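PDB 1E5E: methionine gamma-lyase from Trichomonas vaginalis, which is a pyridoxal-phosphate-dependent enzyme of the Cys/Met metabolism family, with four copies of the chain in its assembly. Local coordinates for residues Gly309-Phe314 and Met371-Val376; Thr32-Phe37 and Tyr54-Leu59. All blocks are in the same frame, centred on the assembly; numbering follows the deposited sequence.

Contact 1: Gly309-Phe314 and Met371-Val376; sequences GSMITF and MIRLSV. With PPJ (N-(hydroxy{3-hydroxy-2-methyl-5-[(phosphonooxy)methyl]pyridin-4-yl}methyl)norvaline), chain C.
Ile372 lies over one face of the Phe314 ring, its CB 4.0 Å from the centroid of that ring in a CH-pi contact, while Ile372 CG2 reaches Phe314 CE1. With CG between the backbone N and the carbonyl carbon (chi1 61°), the phenyl group folds back over this neighbour. Close by, Thr313 CG2 and Met371 CG are 3.4 Å apart, closer than two carbons normally pack. Phe314, Ile372, Thr313 and Met371 make this the dense end. Strands 311-314 and 371-375 run antiparallel, with Ile312-Leu374 and Phe314-Ile372 as hydrogen-bonded pairs; Ile372 N to Phe314 O measures 2.7 Å. They are inner strands of the mixed sheet in the small C-terminal part of a fold type I PLP enzyme. Helices 260-279 and 319-328 cover the face carrying Phe314 and Ile372. Towards Val376 the same apolar row is somewhat looser, Ile312 CD1 lying 3.9 Å from Val376 CG2 and further from Leu374 CD2. On the face of Met311, Arg373 and Ser375, apolar packing gives way to the ligand site. Met311 bends at chi2 and chi3, which carries CE to within 3.7 Å of Arg373 CD; its SD passes Ser375 OG, a hydroxyl that is hydrogen-bonded to Gly340 N. Beyond Met311 the guanidinium meets the carboxylate of PPJ end-on, the carboxylate carbon lying in its plane. NH1 of Arg373 donates to PPJ O at 2.7 Å and NH2 of Arg373 to PPJ OXT at 2.9 Å, both nearly straight (165° and 169°), and Asn158 OD1 also bonds NH1.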
loop_
_atom_site.group_PDB
_atom_site.type_symbol
_atom_site.label_atom_id
_atom_site.label_comp_id
_atom_site.label_asym_id
_atom_site.label_seq_id
_atom_site.Cartn_x
_atom_site.Cartn_y
_atom_site.Cartn_z
ATOM N N GLY A 309 28.722 -6.316 -12.581
ATOM C CA GLY A 309 27.299 -6.653 -12.691
ATOM C C GLY A 309 26.976 -8.055 -12.182
ATOM O O GLY A 309 27.876 -8.795 -11.797
ATOM N N SER A 310 25.691 -8.403 -12.185
ATOM C CA SER A 310 25.338 -9.710 -11.634
ATOM C C SER A 310 24.653 -10.562 -12.683
ATOM O O SER A 310 24.227 -11.639 -12.285
ATOM C CB SER A 310 24.532 -9.522 -10.349
ATOM O OG SER A 310 23.168 -9.272 -10.660
ATOM N N MET A 311 24.699 -10.125 -13.936
ATOM C CA MET A 311 24.169 -10.909 -15.048
ATOM C C MET A 311 25.306 -11.847 -15.520
ATOM O O MET A 311 26.464 -11.451 -15.661
ATOM C CB MET A 311 23.685 -10.086 -16.254
ATOM C CG MET A 311 22.532 -9.103 -15.928
ATOM S SD MET A 311 21.137 -9.912 -15.124
ATOM C CE MET A 311 20.480 -10.948 -16.385
ATOM N N ILE A 312 24.940 -13.089 -15.817
ATOM C CA ILE A 312 25.859 -14.087 -16.309
ATOM C C ILE A 312 25.112 -14.838 -17.399
ATOM O O ILE A 312 24.042 -15.323 -17.045
ATOM C CB ILE A 312 26.317 -15.088 -15.239
ATOM C CG1 ILE A 312 27.090 -14.457 -14.057
ATOM C CG2 ILE A 312 27.246 -16.130 -15.889
ATOM C CD1 ILE A 312 27.357 -15.484 -12.930
ATOM N N THR A 313 25.633 -14.987 -18.612
ATOM C CA THR A 313 24.876 -15.804 -19.580
ATOM C C THR A 313 25.721 -17.007 -19.990
ATOM O O THR A 313 26.943 -16.819 -20.105
ATOM C CB THR A 313 24.487 -14.930 -20.779
ATOM O OG1 THR A 313 23.495 -13.979 -20.342
ATOM C CG2 THR A 313 23.913 -15.775 -21.910
ATOM N N PHE A 314 25.176 -18.205 -20.095
ATOM C CA PHE A 314 26.031 -19.346 -20.373
ATOM C C PHE A 314 25.270 -20.319 -21.264
ATOM O O PHE A 314 24.055 -20.313 -21.469
ATOM C CB PHE A 314 26.613 -20.052 -19.146
ATOM C CG PHE A 314 25.567 -20.626 -18.210
ATOM C CD1 PHE A 314 24.834 -19.801 -17.356
ATOM C CD2 PHE A 314 25.346 -21.971 -18.141
ATOM C CE1 PHE A 314 23.877 -20.317 -16.500
ATOM C CE2 PHE A 314 24.385 -22.525 -17.287
ATOM C CZ PHE A 314 23.657 -21.678 -16.464
ATOM N N MET A 371 21.448 -21.355 -24.813
ATOM C CA MET A 371 21.764 -20.226 -23.961
ATOM C C MET A 371 20.824 -20.098 -22.753
ATOM O O MET A 371 19.623 -20.286 -22.858
ATOM C CB MET A 371 21.721 -18.994 -24.833
ATOM C CG MET A 371 22.155 -17.701 -24.142
ATOM S SD MET A 371 22.487 -16.491 -25.423
ATOM C CE MET A 371 24.137 -16.851 -25.970
ATOM N N ILE A 372 21.428 -19.884 -21.597
ATOM C CA ILE A 372 20.739 -19.662 -20.336
ATOM C C ILE A 372 21.120 -18.287 -19.778
ATOM O O ILE A 372 22.321 -17.960 -19.812
ATOM C CB ILE A 372 21.158 -20.746 -19.321
ATOM C CG1 ILE A 372 20.645 -22.091 -19.818
ATOM C CG2 ILE A 372 20.590 -20.471 -17.923
ATOM C CD1 ILE A 372 21.248 -23.331 -19.203
ATOM N N ARG A 373 20.171 -17.502 -19.273
ATOM C CA ARG A 373 20.521 -16.199 -18.680
ATOM C C ARG A 373 20.277 -16.229 -17.168
ATOM O O ARG A 373 19.212 -16.601 -16.681
ATOM C CB ARG A 373 19.754 -15.061 -19.357
ATOM C CG ARG A 373 20.161 -13.656 -18.934
ATOM C CD ARG A 373 19.087 -12.613 -19.320
ATOM N NE ARG A 373 17.891 -12.803 -18.470
ATOM C CZ ARG A 373 16.735 -12.137 -18.660
ATOM N NH1 ARG A 373 16.608 -11.262 -19.649
ATOM N NH2 ARG A 373 15.710 -12.373 -17.853
ATOM N N LEU A 374 21.205 -15.712 -16.371
ATOM C CA LEU A 374 21.145 -15.787 -14.925
ATOM C C LEU A 374 21.310 -14.375 -14.368
ATOM O O LEU A 374 22.224 -13.723 -14.865
ATOM C CB LEU A 374 22.252 -16.675 -14.365
ATOM C CG LEU A 374 22.519 -16.739 -12.869
ATOM C CD1 LEU A 374 21.380 -17.407 -12.090
ATOM C CD2 LEU A 374 23.846 -17.490 -12.636
ATOM N N SER A 375 20.557 -14.048 -13.323
ATOM C CA SER A 375 20.671 -12.778 -12.665
ATOM C C SER A 375 20.948 -13.144 -11.204
ATOM O O SER A 375 20.130 -13.879 -10.680
ATOM C CB SER A 375 19.360 -11.946 -12.681
ATOM O OG SER A 375 19.681 -10.643 -12.165
ATOM N N VAL A 376 22.138 -12.879 -10.718
ATOM C CA VAL A 376 22.522 -13.402 -9.407
ATOM C C VAL A 376 22.034 -12.422 -8.336
ATOM O O VAL A 376 22.277 -11.221 -8.499
ATOM C CB VAL A 376 24.057 -13.511 -9.343
ATOM C CG1 VAL A 376 24.592 -13.870 -7.971
ATOM C CG2 VAL A 376 24.523 -14.548 -10.373
HETATM N N1 PPJ C . 14.888 -2.954 -20.996
HETATM C C2 PPJ C . 15.581 -4.044 -20.605
HETATM C C6 PPJ C . 13.525 -2.963 -21.018
HETATM C C2A PPJ C . 16.920 -4.317 -20.932
HETATM C C3 PPJ C . 14.817 -5.095 -20.057
HETATM O O3 PPJ C . 15.488 -6.189 -19.815
HETATM C C4 PPJ C . 13.431 -5.024 -19.881
HETATM C C4A PPJ C . 12.760 -6.153 -19.324
HETATM C C5 PPJ C . 12.724 -3.955 -20.431
HETATM N N PPJ C . 13.232 -7.412 -19.394
HETATM C C5A PPJ C . 11.341 -3.682 -20.176
HETATM O OP4 PPJ C . 11.210 -3.252 -18.964
HETATM P P PPJ C . 9.783 -3.587 -18.340
HETATM O OP1 PPJ C . 9.797 -2.886 -16.908
HETATM O OP2 PPJ C . 9.623 -5.134 -18.235
HETATM O OP3 PPJ C . 8.598 -2.990 -19.218
HETATM C CA PPJ C . 12.659 -8.493 -18.793
HETATM C CB PPJ C . 11.210 -8.737 -18.849
HETATM C C PPJ C . 13.398 -9.701 -18.976
HETATM C CG PPJ C . 10.511 -9.098 -20.109
HETATM C CD PPJ C . 10.260 -10.531 -20.111
HETATM O O PPJ C . 14.442 -9.652 -19.722
HETATM O OXT PPJ C . 13.351 -10.665 -18.096
#

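Contact 2: Thr32-Phe37 and Tyr54-Leu59; sequences TSTFVF and YIYTRL. With PPJ (N-(hydroxy{3-hydroxy-2-methyl-5-[(phosphonooxy)methyl]pyridin-4-yl}methyl)norvaline), chain G.
Phe35 lays its ring beneath Tyr54 CB, which sits over the ring centre in a CH-pi contact, 3.6 Å from the centroid; the two side chains run side by side, and the Tyr54 hydroxyl goes on to Ser65. At the rim of the same ring lies Thr57 OG1, turned beside its own backbone N (chi1 -67°). This hydroxyl donates to Thr32 O at 2.7 Å, in the carbonyl plane. Next to it, Thr57 N bonds Ser33 O from above the carbonyl plane, and Phe35 N makes a long 3.3 Å bond to Ile55 O. A water donates to Phe35 O and to Ile55 O, bridging the two loops. Both loops belong to the N-terminal part that reaches over to the second subunit; Thr34 OG1 bonds Val337 O of that subunit. Tyr56 extends, CG anti to its backbone N (chi1 -174°), to put one ring face against CB of the PPJ whose carboxylate is held by Arg373 of the second subunit. Tyr56 OH to PPJ OP2, at 2.4 Å, is too short to carry weight. Arg58 NE donates to PPJ OP3 at 2.6 Å and Arg58 NH2 to PPJ OP2 at 2.8 Å, which would offset part of the phosphate's negative charge.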
loop_
_atom_site.group_PDB
_atom_site.type_symbol
_atom_site.label_atom_id
_atom_site.label_comp_id
_atom_site.label_asym_id
_atom_site.label_seq_id
_atom_site.Cartn_x
_atom_site.Cartn_y
_atom_site.Cartn_z
ATOM N N THR A 32 -2.840 10.338 -4.547
ATOM C CA THR A 32 -3.841 11.324 -4.858
ATOM C C THR A 32 -3.823 11.522 -6.364
ATOM O O THR A 32 -2.731 11.682 -6.901
ATOM C CB THR A 32 -3.546 12.666 -4.137
ATOM O OG1 THR A 32 -4.680 13.548 -4.302
ATOM C CG2 THR A 32 -2.313 13.443 -4.641
ATOM N N SER A 33 -4.959 11.555 -7.025
ATOM C CA SER A 33 -4.963 11.801 -8.468
ATOM C C SER A 33 -4.882 13.283 -8.805
ATOM O O SER A 33 -4.420 13.627 -9.900
ATOM C CB SER A 33 -6.250 11.209 -9.069
ATOM O OG SER A 33 -7.386 11.926 -8.641
ATOM N N THR A 34 -5.350 14.147 -7.892
ATOM C CA THR A 34 -5.444 15.563 -8.258
ATOM C C THR A 34 -5.086 16.439 -7.076
ATOM O O THR A 34 -4.743 16.013 -5.970
ATOM C CB THR A 34 -6.878 15.850 -8.778
ATOM O OG1 THR A 34 -6.944 17.129 -9.418
ATOM C CG2 THR A 34 -7.890 15.874 -7.621
ATOM N N PHE A 35 -4.772 17.699 -7.388
ATOM C CA PHE A 35 -4.229 18.694 -6.475
ATOM C C PHE A 35 -5.110 19.920 -6.461
ATOM O O PHE A 35 -5.590 20.419 -7.489
ATOM C CB PHE A 35 -2.783 19.039 -6.954
ATOM C CG PHE A 35 -1.912 17.821 -6.786
ATOM C CD1 PHE A 35 -1.858 16.830 -7.757
ATOM C CD2 PHE A 35 -1.161 17.675 -5.634
ATOM C CE1 PHE A 35 -1.068 15.716 -7.552
ATOM C CE2 PHE A 35 -0.355 16.552 -5.452
ATOM C CZ PHE A 35 -0.310 15.538 -6.414
ATOM N N VAL A 36 -5.355 20.475 -5.310
ATOM C CA VAL A 36 -6.250 21.621 -5.142
ATOM C C VAL A 36 -5.571 22.945 -5.369
ATOM O O VAL A 36 -4.580 23.204 -4.705
ATOM C CB VAL A 36 -6.814 21.558 -3.698
ATOM C CG1 VAL A 36 -7.691 22.760 -3.380
ATOM C CG2 VAL A 36 -7.536 20.232 -3.466
ATOM N N PHE A 37 -6.137 23.796 -6.195
ATOM C CA PHE A 37 -5.551 25.112 -6.418
ATOM C C PHE A 37 -6.045 26.067 -5.351
ATOM O O PHE A 37 -7.219 26.026 -5.002
ATOM C CB PHE A 37 -5.953 25.654 -7.782
ATOM C CG PHE A 37 -5.519 24.790 -8.932
ATOM C CD1 PHE A 37 -4.216 24.349 -9.055
ATOM C CD2 PHE A 37 -6.462 24.380 -9.854
ATOM C CE1 PHE A 37 -3.831 23.544 -10.118
ATOM C CE2 PHE A 37 -6.075 23.597 -10.944
ATOM C CZ PHE A 37 -4.755 23.184 -11.071
ATOM N N TYR A 54 1.768 21.433 -8.359
ATOM C CA TYR A 54 1.153 20.263 -8.960
ATOM C C TYR A 54 -0.288 20.484 -9.375
ATOM O O TYR A 54 -0.984 21.460 -9.027
ATOM C CB TYR A 54 1.271 19.043 -8.020
ATOM C CG TYR A 54 2.735 18.659 -7.849
ATOM C CD1 TYR A 54 3.308 17.764 -8.745
ATOM C CD2 TYR A 54 3.545 19.204 -6.870
ATOM C CE1 TYR A 54 4.641 17.411 -8.678
ATOM C CE2 TYR A 54 4.885 18.836 -6.754
ATOM C CZ TYR A 54 5.415 17.939 -7.663
ATOM O OH TYR A 54 6.756 17.618 -7.614
ATOM N N ILE A 55 -0.721 19.599 -10.262
ATOM C CA ILE A 55 -2.040 19.671 -10.894
ATOM C C ILE A 55 -2.796 18.366 -10.879
ATOM O O ILE A 55 -3.970 18.293 -10.533
ATOM C CB ILE A 55 -1.872 19.973 -12.428
ATOM C CG1 ILE A 55 -1.121 21.277 -12.641
ATOM C CG2 ILE A 55 -3.257 20.029 -13.079
ATOM C CD1 ILE A 55 -0.848 21.706 -14.081
ATOM N N TYR A 56 -2.133 17.344 -11.413
ATOM C CA TYR A 56 -2.794 16.057 -11.669
ATOM C C TYR A 56 -1.705 15.001 -11.839
ATOM O O TYR A 56 -0.707 15.282 -12.524
ATOM C CB TYR A 56 -3.606 16.166 -12.959
ATOM C CG TYR A 56 -4.480 14.979 -13.316
ATOM C CD1 TYR A 56 -5.611 14.675 -12.552
ATOM C CD2 TYR A 56 -4.182 14.175 -14.412
ATOM C CE1 TYR A 56 -6.450 13.620 -12.888
ATOM C CE2 TYR A 56 -4.991 13.102 -14.740
ATOM C CZ TYR A 56 -6.133 12.844 -13.985
ATOM O OH TYR A 56 -6.978 11.828 -14.391
ATOM N N THR A 57 -1.865 13.834 -11.241
ATOM C CA THR A 57 -0.817 12.803 -11.267
ATOM C C THR A 57 -0.348 12.275 -12.599
ATOM O O THR A 57 0.849 11.927 -12.703
ATOM C CB THR A 57 -1.221 11.676 -10.270
ATOM O OG1 THR A 57 -1.140 12.339 -8.984
ATOM C CG2 THR A 57 -0.317 10.452 -10.313
ATOM N N ARG A 58 -1.119 12.326 -13.673
ATOM C CA ARG A 58 -0.642 11.971 -15.010
ATOM C C ARG A 58 0.416 13.020 -15.396
ATOM O O ARG A 58 1.332 12.652 -16.123
ATOM C CB ARG A 58 -1.699 11.907 -16.114
ATOM C CG ARG A 58 -1.130 11.657 -17.547
ATOM C CD ARG A 58 -2.076 10.858 -18.487
ATOM N NE ARG A 58 -3.449 11.395 -18.301
ATOM C CZ ARG A 58 -3.826 12.593 -18.722
ATOM N NH1 ARG A 58 -2.989 13.375 -19.397
ATOM N NH2 ARG A 58 -5.051 13.009 -18.454
ATOM N N LEU A 59 0.287 14.254 -14.947
ATOM C CA LEU A 59 1.218 15.313 -15.263
ATOM C C LEU A 59 2.396 15.450 -14.319
ATOM O O LEU A 59 3.434 15.986 -14.772
ATOM C CB LEU A 59 0.496 16.680 -15.279
ATOM C CG LEU A 59 -0.860 16.732 -16.003
ATOM C CD1 LEU A 59 -1.449 18.143 -15.921
ATOM C CD2 LEU A 59 -0.709 16.318 -17.468
HETATM N N1 PPJ G . -11.337 10.442 -20.842
HETATM C C2 PPJ G . -12.047 11.388 -20.202
HETATM C C6 PPJ G . -10.019 10.277 -20.498
HETATM C C2A PPJ G . -13.394 11.677 -20.571
HETATM C C3 PPJ G . -11.398 12.185 -19.241
HETATM O O3 PPJ G . -12.227 13.073 -18.721
HETATM C C4 PPJ G . -10.117 11.893 -18.710
HETATM C C4A PPJ G . -9.771 12.465 -17.404
HETATM C C5 PPJ G . -9.373 10.977 -19.444
HETATM N N PPJ G . -9.777 13.864 -17.556
HETATM C C5A PPJ G . -7.975 10.635 -19.267
HETATM O OP4 PPJ G . -7.998 9.793 -18.285
HETATM P P PPJ G . -6.682 9.928 -17.353
HETATM O OP1 PPJ G . -6.863 8.759 -16.300
HETATM O OP2 PPJ G . -6.571 11.358 -16.759
HETATM O OP3 PPJ G . -5.394 9.633 -18.259
HETATM C CA PPJ G . -9.523 14.724 -16.520
HETATM C CB PPJ G . -8.115 15.014 -16.250
HETATM C C PPJ G . -10.419 15.801 -16.301
HETATM C CG PPJ G . -7.292 15.750 -17.239
HETATM C CD PPJ G . -7.122 17.127 -16.771
HETATM O O PPJ G . -11.155 16.268 -17.268
HETATM O OXT PPJ G . -10.299 16.645 -15.293
HETATM O O HOH W 1 -6.116 20.207 -10.191
#

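How the contacts relate
Contact 1 joins two neighbouring strands inside one chain, buried and touched by no other subunit; contact 2 joins two irregular loops far out on the chain, largely buried, with the second and third subunits packing on them. They share no helix or strand. The centres of contact 1 and contact 2 are about 41 Å apart, on opposite sides of the chain's centre. The regular ladder of contact 1 gives way in contact 2 to a few irregular backbone bonds, a hydroxyl and a water, beside aromatic packing. Copies of them from two subunits converge on one PPJ: residues 371-376 of one chain hold its carboxylate, residues 54-59 of the other its phosphate, making the site a shared one.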